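Activating signal cointegrator 1 complex subunit 3 (Homo sapiens, PDB 6YXQ) couples ATP hydrolysis to 3'-5' unwinding of duplex DNA in alkylation repair and takes part in rescuing stalled ribosomes. Local coordinates at residues Asp46-Ile54 against Glu95-Met103; Lys66-Ile77 against Ala137-Phe145. All coordinates share one frame; numbering follows the deposited sequence.

Contact 1 of 2, residues Asp46-Ile54 against Glu95-Met103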
loop_
_atom_site.group_PDB
_atom_site.type_symbol
_atom_site.label_atom_id
_atom_site.label_comp_id
_atom_site.label_asym_id
_atom_site.label_seq_id
_atom_site.Cartn_x
_atom_site.Cartn_y
_atom_site.Cartn_z
ATOM N N ASP A 46 7.200 -26.555 -4.444
ATOM C CA ASP A 46 7.950 -26.784 -5.662
ATOM C C ASP A 46 8.522 -25.441 -6.081
ATOM O O ASP A 46 8.087 -24.389 -5.602
ATOM C CB ASP A 46 7.057 -27.362 -6.767
ATOM C CG ASP A 46 5.884 -26.445 -7.109
ATOM O OD1 ASP A 46 5.207 -26.691 -8.128
ATOM O OD2 ASP A 46 5.634 -25.479 -6.355
ATOM N N LEU A 47 9.509 -25.482 -6.963
ATOM C CA LEU A 47 9.916 -24.260 -7.638
ATOM C C LEU A 47 9.567 -24.454 -9.105
ATOM O O LEU A 47 8.807 -25.374 -9.433
ATOM C CB LEU A 47 11.403 -23.967 -7.395
ATOM C CG LEU A 47 12.071 -22.656 -7.841
ATOM C CD1 LEU A 47 12.800 -21.999 -6.685
ATOM C CD2 LEU A 47 13.043 -22.914 -8.981
ATOM N N GLY A 48 10.090 -23.592 -9.976
ATOM C CA GLY A 48 9.879 -23.658 -11.410
ATOM C C GLY A 48 9.745 -25.059 -11.964
ATOM O O GLY A 48 8.709 -25.408 -12.533
ATOM N N LEU A 49 10.762 -25.891 -11.779
ATOM C CA LEU A 49 10.738 -27.238 -12.326
ATOM C C LEU A 49 11.022 -28.247 -11.227
ATOM O O LEU A 49 12.003 -28.113 -10.491
ATOM C CB LEU A 49 11.751 -27.389 -13.461
ATOM C CG LEU A 49 11.624 -26.381 -14.604
ATOM C CD1 LEU A 49 12.614 -26.736 -15.679
ATOM C CD2 LEU A 49 10.199 -26.322 -15.166
ATOM N N THR A 50 10.167 -29.257 -11.131
ATOM C CA THR A 50 10.327 -30.320 -10.159
ATOM C C THR A 50 11.389 -31.314 -10.622
ATOM O O THR A 50 11.847 -31.294 -11.765
ATOM C CB THR A 50 9.002 -31.037 -9.939
ATOM O OG1 THR A 50 9.233 -32.244 -9.205
ATOM C CG2 THR A 50 8.390 -31.392 -11.265
ATOM N N TRP A 51 11.762 -32.209 -9.704
ATOM C CA TRP A 51 12.821 -33.182 -9.963
ATOM C C TRP A 51 12.464 -34.118 -11.118
ATOM O O TRP A 51 13.312 -34.426 -11.972
ATOM C CB TRP A 51 13.084 -33.971 -8.680
ATOM C CG TRP A 51 14.235 -34.898 -8.755
ATOM C CD1 TRP A 51 14.197 -36.263 -8.727
ATOM C CD2 TRP A 51 15.612 -34.537 -8.864
ATOM N NE1 TRP A 51 15.468 -36.775 -8.819
ATOM C CE2 TRP A 51 16.355 -35.734 -8.901
ATOM C CE3 TRP A 51 16.290 -33.317 -8.939
ATOM C CZ2 TRP A 51 17.741 -35.745 -9.006
ATOM C CZ3 TRP A 51 17.662 -33.328 -9.046
ATOM C CH2 TRP A 51 18.375 -34.535 -9.079
ATOM N N LYS A 52 11.217 -34.597 -11.151
ATOM C CA LYS A 52 10.778 -35.468 -12.240
ATOM C C LYS A 52 10.821 -34.742 -13.583
ATOM O O LYS A 52 11.255 -35.309 -14.593
ATOM C CB LYS A 52 9.371 -35.991 -11.945
ATOM C CG LYS A 52 9.294 -36.924 -10.741
ATOM C CD LYS A 52 7.870 -37.415 -10.497
ATOM C CE LYS A 52 7.804 -38.462 -9.385
ATOM N NZ LYS A 52 8.555 -39.716 -9.720
ATOM N N LYS A 53 10.370 -33.484 -13.614
ATOM C CA LYS A 53 10.480 -32.690 -14.833
ATOM C C LYS A 53 11.935 -32.534 -15.256
ATOM O O LYS A 53 12.247 -32.583 -16.453
ATOM C CB LYS A 53 9.821 -31.321 -14.633
ATOM C CG LYS A 53 8.419 -31.220 -15.230
ATOM C CD LYS A 53 7.850 -29.810 -15.141
ATOM C CE LYS A 53 7.020 -29.603 -13.871
ATOM N NZ LYS A 53 6.443 -28.226 -13.736
ATOM N N ILE A 54 12.840 -32.371 -14.286
ATOM C CA ILE A 54 14.250 -32.167 -14.605
ATOM C C ILE A 54 14.846 -33.419 -15.232
ATOM O O ILE A 54 15.580 -33.343 -16.228
ATOM C CB ILE A 54 15.034 -31.735 -13.351
ATOM C CG1 ILE A 54 14.719 -30.284 -12.990
ATOM C CG2 ILE A 54 16.521 -31.879 -13.576
ATOM C CD1 ILE A 54 15.307 -29.851 -11.671
ATOM N N GLU A 95 13.853 -34.886 -2.673
ATOM C CA GLU A 95 13.874 -34.779 -4.130
ATOM C C GLU A 95 13.528 -33.365 -4.592
ATOM O O GLU A 95 14.155 -32.844 -5.523
ATOM C CB GLU A 95 12.924 -35.800 -4.749
ATOM C CG GLU A 95 13.479 -37.208 -4.738
ATOM C CD GLU A 95 12.689 -38.152 -5.613
ATOM O OE1 GLU A 95 11.491 -37.880 -5.859
ATOM O OE2 GLU A 95 13.269 -39.170 -6.049
ATOM N N SER A 96 12.538 -32.719 -3.958
ATOM C CA SER A 96 12.252 -31.326 -4.305
ATOM C C SER A 96 13.382 -30.402 -3.876
ATOM O O SER A 96 13.640 -29.390 -4.541
ATOM C CB SER A 96 10.925 -30.861 -3.692
ATOM O OG SER A 96 10.712 -31.415 -2.409
ATOM N N GLY A 97 14.082 -30.744 -2.792
ATOM C CA GLY A 97 15.283 -30.004 -2.443
ATOM C C GLY A 97 16.386 -30.169 -3.472
ATOM O O GLY A 97 17.112 -29.222 -3.774
ATOM N N ALA A 98 16.524 -31.375 -4.029
ATOM C CA ALA A 98 17.495 -31.594 -5.097
ATOM C C ALA A 98 17.129 -30.802 -6.345
ATOM O O ALA A 98 18.006 -30.247 -7.017
ATOM C CB ALA A 98 17.601 -33.084 -5.422
ATOM N N ALA A 99 15.838 -30.751 -6.678
ATOM C CA ALA A 99 15.405 -29.930 -7.806
ATOM C C ALA A 99 15.704 -28.460 -7.551
ATOM O O ALA A 99 16.164 -27.743 -8.447
ATOM C CB ALA A 99 13.915 -30.134 -8.070
ATOM N N PHE A 100 15.463 -28.005 -6.321
ATOM C CA PHE A 100 15.785 -26.634 -5.946
ATOM C C PHE A 100 17.280 -26.361 -6.059
ATOM O O PHE A 100 17.690 -25.286 -6.511
ATOM C CB PHE A 100 15.299 -26.367 -4.524
ATOM C CG PHE A 100 15.621 -24.998 -4.030
ATOM C CD1 PHE A 100 14.849 -23.917 -4.409
ATOM C CD2 PHE A 100 16.697 -24.788 -3.189
ATOM C CE1 PHE A 100 15.146 -22.649 -3.960
ATOM C CE2 PHE A 100 16.998 -23.524 -2.736
ATOM C CZ PHE A 100 16.220 -22.451 -3.121
ATOM N N LEU A 101 18.110 -27.317 -5.644
ATOM C CA LEU A 101 19.555 -27.151 -5.765
ATOM C C LEU A 101 19.969 -27.052 -7.226
ATOM O O LEU A 101 20.685 -26.120 -7.616
ATOM C CB LEU A 101 20.280 -28.311 -5.081
ATOM C CG LEU A 101 20.259 -28.274 -3.556
ATOM C CD1 LEU A 101 20.986 -29.468 -2.997
ATOM C CD2 LEU A 101 20.869 -26.982 -3.030
ATOM N N PHE A 102 19.521 -28.009 -8.047
ATOM C CA PHE A 102 19.858 -27.993 -9.467
ATOM C C PHE A 102 19.473 -26.666 -10.098
ATOM O O PHE A 102 20.280 -26.044 -10.797
ATOM C CB PHE A 102 19.172 -29.152 -10.189
ATOM C CG PHE A 102 19.374 -29.141 -11.680
ATOM C CD1 PHE A 102 20.446 -29.806 -12.252
ATOM C CD2 PHE A 102 18.485 -28.478 -12.513
ATOM C CE1 PHE A 102 20.632 -29.804 -13.630
ATOM C CE2 PHE A 102 18.670 -28.468 -13.893
ATOM C CZ PHE A 102 19.743 -29.129 -14.449
ATOM N N MET A 103 18.244 -26.206 -9.842
ATOM C CA MET A 103 17.796 -24.946 -10.423
ATOM C C MET A 103 18.556 -23.758 -9.851
ATOM O O MET A 103 18.688 -22.727 -10.520
ATOM C CB MET A 103 16.295 -24.778 -10.203
ATOM C CG MET A 103 15.471 -25.825 -10.921
ATOM S SD MET A 103 15.741 -25.780 -12.699
ATOM C CE MET A 103 15.408 -24.053 -13.003
#
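Glu95 and Trp51 meet at the upstream end of this contact, where the acid's extended side chain crosses the indole at about a right angle. Its carboxyl carbon CD comes within 3.9 Å of Trp51 CD1, and the carboxylate plane is turned 39° from that of the ring. The backbone oxygen Glu95 O also approaches Trp51 CB, but it is already engaged as the acceptor of the helical bond from Ala99 N, and no hydrogen bond joins the two segments.

One turn on, Ala98 places its methyl over a face of the six-membered ring, CB lying 3.9 Å from the centroid in a CH-pi contact. The indole reaches this position because Trp51 CG lies anti to the backbone nitrogen (chi1 -174°), which carries the ring across to helix 91-105.

At Ala99 the backbones come nearest, with CA atoms of Ala99 and Trp51 4.7 Å apart. Here the start of helix 51-61, with Thr50 at its N-cap, rests on the middle of helix 91-105 in the all-helical N-terminal region of ASCC3 that is required for binding ASCC2. The close approach is consistent with the small side chain of Ala99, whose CB sits 3.4 Å from Trp51 N.

Phe100 turns its ring edge to the loop before helix 51-61, where Leu47 CD1 is 3.6 Å from Phe100 CD1. This leucine is poorly ordered, and its fit is correspondingly less certain.

Phe102 offers a ring face instead. Ile54 CG2 stands 4.1 Å from its centroid, 14° off the normal, while Ile54 CD1 reaches the ring atom CD2. Met103, bent at chi2 and chi3, folds back along the loop and the first turn of helix 51-61: its CB meets Leu47 CD2, its CG meets Ile54 CD1, and its SD lies 4.4 Å from Leu49 CB.

Contact 2 of 2, residues Lys66-Ile77 against Ala137-Phe145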
loop_
_atom_site.group_PDB
_atom_site.type_symbol
_atom_site.label_atom_id
_atom_site.label_comp_id
_atom_site.label_asym_id
_atom_site.label_seq_id
_atom_site.Cartn_x
_atom_site.Cartn_y
_atom_site.Cartn_z
ATOM N N LYS A 66 25.903 -40.012 -22.435
ATOM C CA LYS A 66 26.178 -39.060 -21.373
ATOM C C LYS A 66 25.188 -39.154 -20.221
ATOM O O LYS A 66 25.522 -38.739 -19.100
ATOM C CB LYS A 66 26.206 -37.648 -21.972
ATOM C CG LYS A 66 27.010 -37.601 -23.278
ATOM C CD LYS A 66 27.336 -36.188 -23.741
ATOM C CE LYS A 66 28.839 -36.022 -24.009
ATOM N NZ LYS A 66 29.275 -34.589 -24.082
ATOM N N MET A 67 23.994 -39.707 -20.457
ATOM C CA MET A 67 23.092 -39.992 -19.344
ATOM C C MET A 67 23.736 -40.933 -18.332
ATOM O O MET A 67 23.460 -40.832 -17.127
ATOM C CB MET A 67 21.779 -40.585 -19.856
ATOM C CG MET A 67 20.845 -39.572 -20.503
ATOM S SD MET A 67 20.443 -38.155 -19.452
ATOM C CE MET A 67 19.754 -38.952 -18.004
ATOM N N GLN A 68 24.598 -41.843 -18.798
ATOM C CA GLN A 68 25.296 -42.742 -17.874
ATOM C C GLN A 68 26.022 -41.979 -16.763
ATOM O O GLN A 68 25.888 -42.307 -15.577
ATOM C CB GLN A 68 26.273 -43.634 -18.645
ATOM C CG GLN A 68 26.748 -44.846 -17.848
ATOM C CD GLN A 68 28.165 -45.274 -18.189
ATOM O OE1 GLN A 68 29.083 -44.454 -18.234
ATOM N NE2 GLN A 68 28.352 -46.570 -18.424
ATOM N N SER A 69 26.800 -40.958 -17.131
ATOM C CA SER A 69 27.499 -40.140 -16.140
ATOM C C SER A 69 26.566 -39.157 -15.430
ATOM O O SER A 69 26.757 -38.840 -14.237
ATOM C CB SER A 69 28.634 -39.375 -16.815
ATOM O OG SER A 69 28.839 -38.119 -16.192
ATOM N N ILE A 70 25.562 -38.655 -16.149
ATOM C CA ILE A 70 24.670 -37.664 -15.568
ATOM C C ILE A 70 23.856 -38.268 -14.434
ATOM O O ILE A 70 23.459 -37.559 -13.506
ATOM C CB ILE A 70 23.798 -37.062 -16.684
ATOM C CG1 ILE A 70 24.595 -35.993 -17.426
ATOM C CG2 ILE A 70 22.486 -36.486 -16.141
ATOM C CD1 ILE A 70 24.199 -35.837 -18.856
ATOM N N ASN A 71 23.622 -39.582 -14.458
ATOM C CA ASN A 71 22.899 -40.201 -13.347
ATOM C C ASN A 71 23.727 -40.188 -12.061
ATOM O O ASN A 71 23.187 -39.959 -10.970
ATOM C CB ASN A 71 22.478 -41.620 -13.721
ATOM C CG ASN A 71 21.384 -41.637 -14.778
ATOM O OD1 ASN A 71 21.026 -40.595 -15.334
ATOM N ND2 ASN A 71 20.848 -42.822 -15.060
ATOM N N GLU A 72 25.041 -40.402 -12.163
ATOM C CA GLU A 72 25.889 -40.261 -10.983
ATOM C C GLU A 72 25.917 -38.816 -10.501
ATOM O O GLU A 72 25.913 -38.556 -9.288
ATOM C CB GLU A 72 27.302 -40.761 -11.286
ATOM C CG GLU A 72 27.397 -42.269 -11.492
ATOM C CD GLU A 72 26.520 -43.054 -10.526
ATOM O OE1 GLU A 72 25.479 -43.595 -10.965
ATOM O OE2 GLU A 72 26.871 -43.128 -9.327
ATOM N N ASP A 73 25.933 -37.860 -11.433
ATOM C CA ASP A 73 25.864 -36.457 -11.016
ATOM C C ASP A 73 24.569 -36.166 -10.259
ATOM O O ASP A 73 24.580 -35.505 -9.210
ATOM C CB ASP A 73 25.999 -35.542 -12.229
ATOM C CG ASP A 73 27.384 -35.595 -12.841
ATOM O OD1 ASP A 73 28.366 -35.692 -12.074
ATOM O OD2 ASP A 73 27.488 -35.550 -14.086
ATOM N N LEU A 74 23.443 -36.663 -10.774
ATOM C CA LEU A 74 22.160 -36.473 -10.105
ATOM C C LEU A 74 22.128 -37.153 -8.748
ATOM O O LEU A 74 21.452 -36.672 -7.833
ATOM C CB LEU A 74 21.025 -37.015 -10.968
ATOM C CG LEU A 74 20.784 -36.355 -12.319
ATOM C CD1 LEU A 74 20.046 -37.332 -13.226
ATOM C CD2 LEU A 74 20.014 -35.044 -12.161
ATOM N N LYS A 75 22.826 -38.280 -8.600
ATOM C CA LYS A 75 22.912 -38.909 -7.284
ATOM C C LYS A 75 23.719 -38.047 -6.321
ATOM O O LYS A 75 23.396 -37.969 -5.129
ATOM C CB LYS A 75 23.517 -40.308 -7.408
ATOM C CG LYS A 75 22.560 -41.331 -8.011
ATOM C CD LYS A 75 23.215 -42.693 -8.212
ATOM C CE LYS A 75 22.168 -43.800 -8.279
ATOM N NZ LYS A 75 21.314 -43.709 -9.502
ATOM N N ASP A 76 24.770 -37.391 -6.821
ATOM C CA ASP A 76 25.500 -36.433 -5.993
ATOM C C ASP A 76 24.578 -35.320 -5.510
ATOM O O ASP A 76 24.616 -34.925 -4.334
ATOM C CB ASP A 76 26.681 -35.849 -6.769
ATOM C CG ASP A 76 27.765 -36.877 -7.059
ATOM O OD1 ASP A 76 27.962 -37.801 -6.238
ATOM O OD2 ASP A 76 28.428 -36.752 -8.112
ATOM N N ILE A 77 23.732 -34.808 -6.410
ATOM C CA ILE A 77 22.794 -33.750 -6.028
ATOM C C ILE A 77 21.774 -34.266 -5.014
ATOM O O ILE A 77 21.405 -33.561 -4.065
ATOM C CB ILE A 77 22.096 -33.164 -7.270
ATOM C CG1 ILE A 77 23.118 -32.615 -8.261
ATOM C CG2 ILE A 77 21.134 -32.067 -6.862
ATOM C CD1 ILE A 77 22.499 -32.118 -9.552
ATOM N N ALA A 137 28.143 -30.881 -9.169
ATOM C CA ALA A 137 27.390 -31.867 -9.940
ATOM C C ALA A 137 26.532 -31.200 -11.011
ATOM O O ALA A 137 26.461 -31.676 -12.153
ATOM C CB ALA A 137 26.530 -32.709 -9.004
ATOM N N THR A 138 25.884 -30.088 -10.665
ATOM C CA THR A 138 25.047 -29.391 -11.632
ATOM C C THR A 138 25.863 -28.880 -12.809
ATOM O O THR A 138 25.424 -28.968 -13.962
ATOM C CB THR A 138 24.325 -28.234 -10.956
ATOM O OG1 THR A 138 23.622 -28.728 -9.811
ATOM C CG2 THR A 138 23.351 -27.612 -11.917
ATOM N N ASN A 139 27.048 -28.330 -12.539
ATOM C CA ASN A 139 27.860 -27.815 -13.635
ATOM C C ASN A 139 28.438 -28.944 -14.473
ATOM O O ASN A 139 28.596 -28.795 -15.691
ATOM C CB ASN A 139 28.960 -26.909 -13.094
ATOM C CG ASN A 139 28.479 -25.496 -12.887
ATOM O OD1 ASN A 139 28.490 -24.679 -13.808
ATOM N ND2 ASN A 139 28.025 -25.203 -11.680
ATOM N N ARG A 140 28.747 -30.080 -13.842
ATOM C CA ARG A 140 29.108 -31.263 -14.607
ATOM C C ARG A 140 27.998 -31.630 -15.577
ATOM O O ARG A 140 28.260 -31.899 -16.754
ATOM C CB ARG A 140 29.413 -32.431 -13.666
ATOM C CG ARG A 140 30.869 -32.536 -13.234
ATOM C CD ARG A 140 31.186 -33.906 -12.649
ATOM N NE ARG A 140 30.398 -34.181 -11.449
ATOM C CZ ARG A 140 30.724 -33.782 -10.221
ATOM N NH1 ARG A 140 31.834 -33.083 -10.015
ATOM N NH2 ARG A 140 29.935 -34.081 -9.197
ATOM N N ILE A 141 26.747 -31.620 -15.105
ATOM C CA ILE A 141 25.625 -31.969 -15.977
ATOM C C ILE A 141 25.493 -30.964 -17.119
ATOM O O ILE A 141 25.383 -31.340 -18.292
ATOM C CB ILE A 141 24.321 -32.066 -15.168
ATOM C CG1 ILE A 141 24.286 -33.363 -14.372
ATOM C CG2 ILE A 141 23.113 -31.994 -16.089
ATOM C CD1 ILE A 141 22.994 -33.550 -13.599
ATOM N N ILE A 142 25.500 -29.669 -16.791
ATOM C CA ILE A 142 25.276 -28.644 -17.811
ATOM C C ILE A 142 26.408 -28.631 -18.832
ATOM O O ILE A 142 26.211 -28.229 -19.987
ATOM C CB ILE A 142 25.091 -27.261 -17.155
ATOM C CG1 ILE A 142 23.888 -27.269 -16.210
ATOM C CG2 ILE A 142 24.877 -26.193 -18.205
ATOM C CD1 ILE A 142 22.571 -27.463 -16.913
ATOM N N SER A 143 27.601 -29.083 -18.442
ATOM C CA SER A 143 28.702 -29.155 -19.394
ATOM C C SER A 143 28.403 -30.078 -20.569
ATOM O O SER A 143 29.138 -30.045 -21.562
ATOM C CB SER A 143 29.978 -29.603 -18.680
ATOM O OG SER A 143 29.965 -30.996 -18.430
ATOM N N HIS A 144 27.347 -30.890 -20.487
ATOM C CA HIS A 144 26.909 -31.718 -21.600
ATOM C C HIS A 144 25.801 -31.067 -22.422
ATOM O O HIS A 144 25.461 -31.579 -23.494
ATOM C CB HIS A 144 26.429 -33.083 -21.090
ATOM C CG HIS A 144 27.492 -33.881 -20.400
ATOM N ND1 HIS A 144 28.096 -34.974 -20.983
ATOM C CD2 HIS A 144 28.054 -33.753 -19.175
ATOM C CE1 HIS A 144 28.987 -35.481 -20.151
ATOM N NE2 HIS A 144 28.980 -34.760 -19.045
ATOM N N PHE A 145 25.227 -29.962 -21.954
ATOM C CA PHE A 145 24.191 -29.296 -22.730
ATOM C C PHE A 145 24.824 -28.625 -23.935
ATOM O O PHE A 145 25.915 -28.054 -23.848
ATOM C CB PHE A 145 23.446 -28.243 -21.892
ATOM C CG PHE A 145 22.431 -28.809 -20.922
ATOM C CD1 PHE A 145 22.614 -30.050 -20.328
ATOM C CD2 PHE A 145 21.315 -28.070 -20.568
ATOM C CE1 PHE A 145 21.692 -30.547 -19.426
ATOM C CE2 PHE A 145 20.391 -28.564 -19.666
ATOM C CZ PHE A 145 20.580 -29.802 -19.095
#
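Ile141 sits as a knob in a hole formed by Ile70, Asp73, Leu74 and Ile77, the signature of knobs-into-holes packing between two nearly antiparallel helices. The axes of 66-77 and 137-142 pass 8.8 Å apart with 158° between their directions. Segment 66-77 belongs to a predicted coiled coil, and here it packs within the helical bundle of the ASCC2-binding part of the protein.

The packed side is mostly apolar. Ile141 CG1 lies anti to its carbonyl carbon and rests on Asp73 CB, and the chain runs on to put Ile141 CD1 3.6 Å from Leu74 CD2. Ala137 CB lies 3.5 Å from Ile77 CG1, and Ile77 CD1 continues to Thr138 OG1, a hydroxyl that is hydrogen-bonded to Ala134 O. His144 lays one ring face over Ile70 CD1. Buried Asp73 also holds a well-aligned salt bridge: Arg140 NE approaches Asp73 OD1 at 2.6 Å and 165°, with OD1 almost in the guanidinium plane but NE well above the carboxylate plane.

The solvent side is looser. Partly exposed Lys66 runs its aliphatic chain past the edge of the His144 ring near ND1. Exposed Arg140 extends the salt-bridge network to partly exposed Asp76, but this second bridge is weak, Arg140 NH2 standing 3.3 Å from Asp76 OD2 with an N-H...O angle of 126°.

Contact 1 and contact 2 belong to one helical bundle, their centres about 14 Å apart, and their segments alternate along the chain. Both are partly buried, but the centre of contact 1 lies about 12 Å from the centre of the chain, that of contact 2 about 23 Å, and only contact 2 has an exposed touching residue, Arg140. Contact 1 works through aromatic faces, alanine methyls and a loop; contact 2 pairs two helices along an apolar seam bordered by a salt-bridge network running from buried Asp73 to Arg140. Helix 64-85 touches both segments of contact 1, through Trp51 CH2 on Leu74 CD2 and Ala98 O on Ile77 CG2, while Phe102 O packs against Thr138 CG2 of helix 128-142.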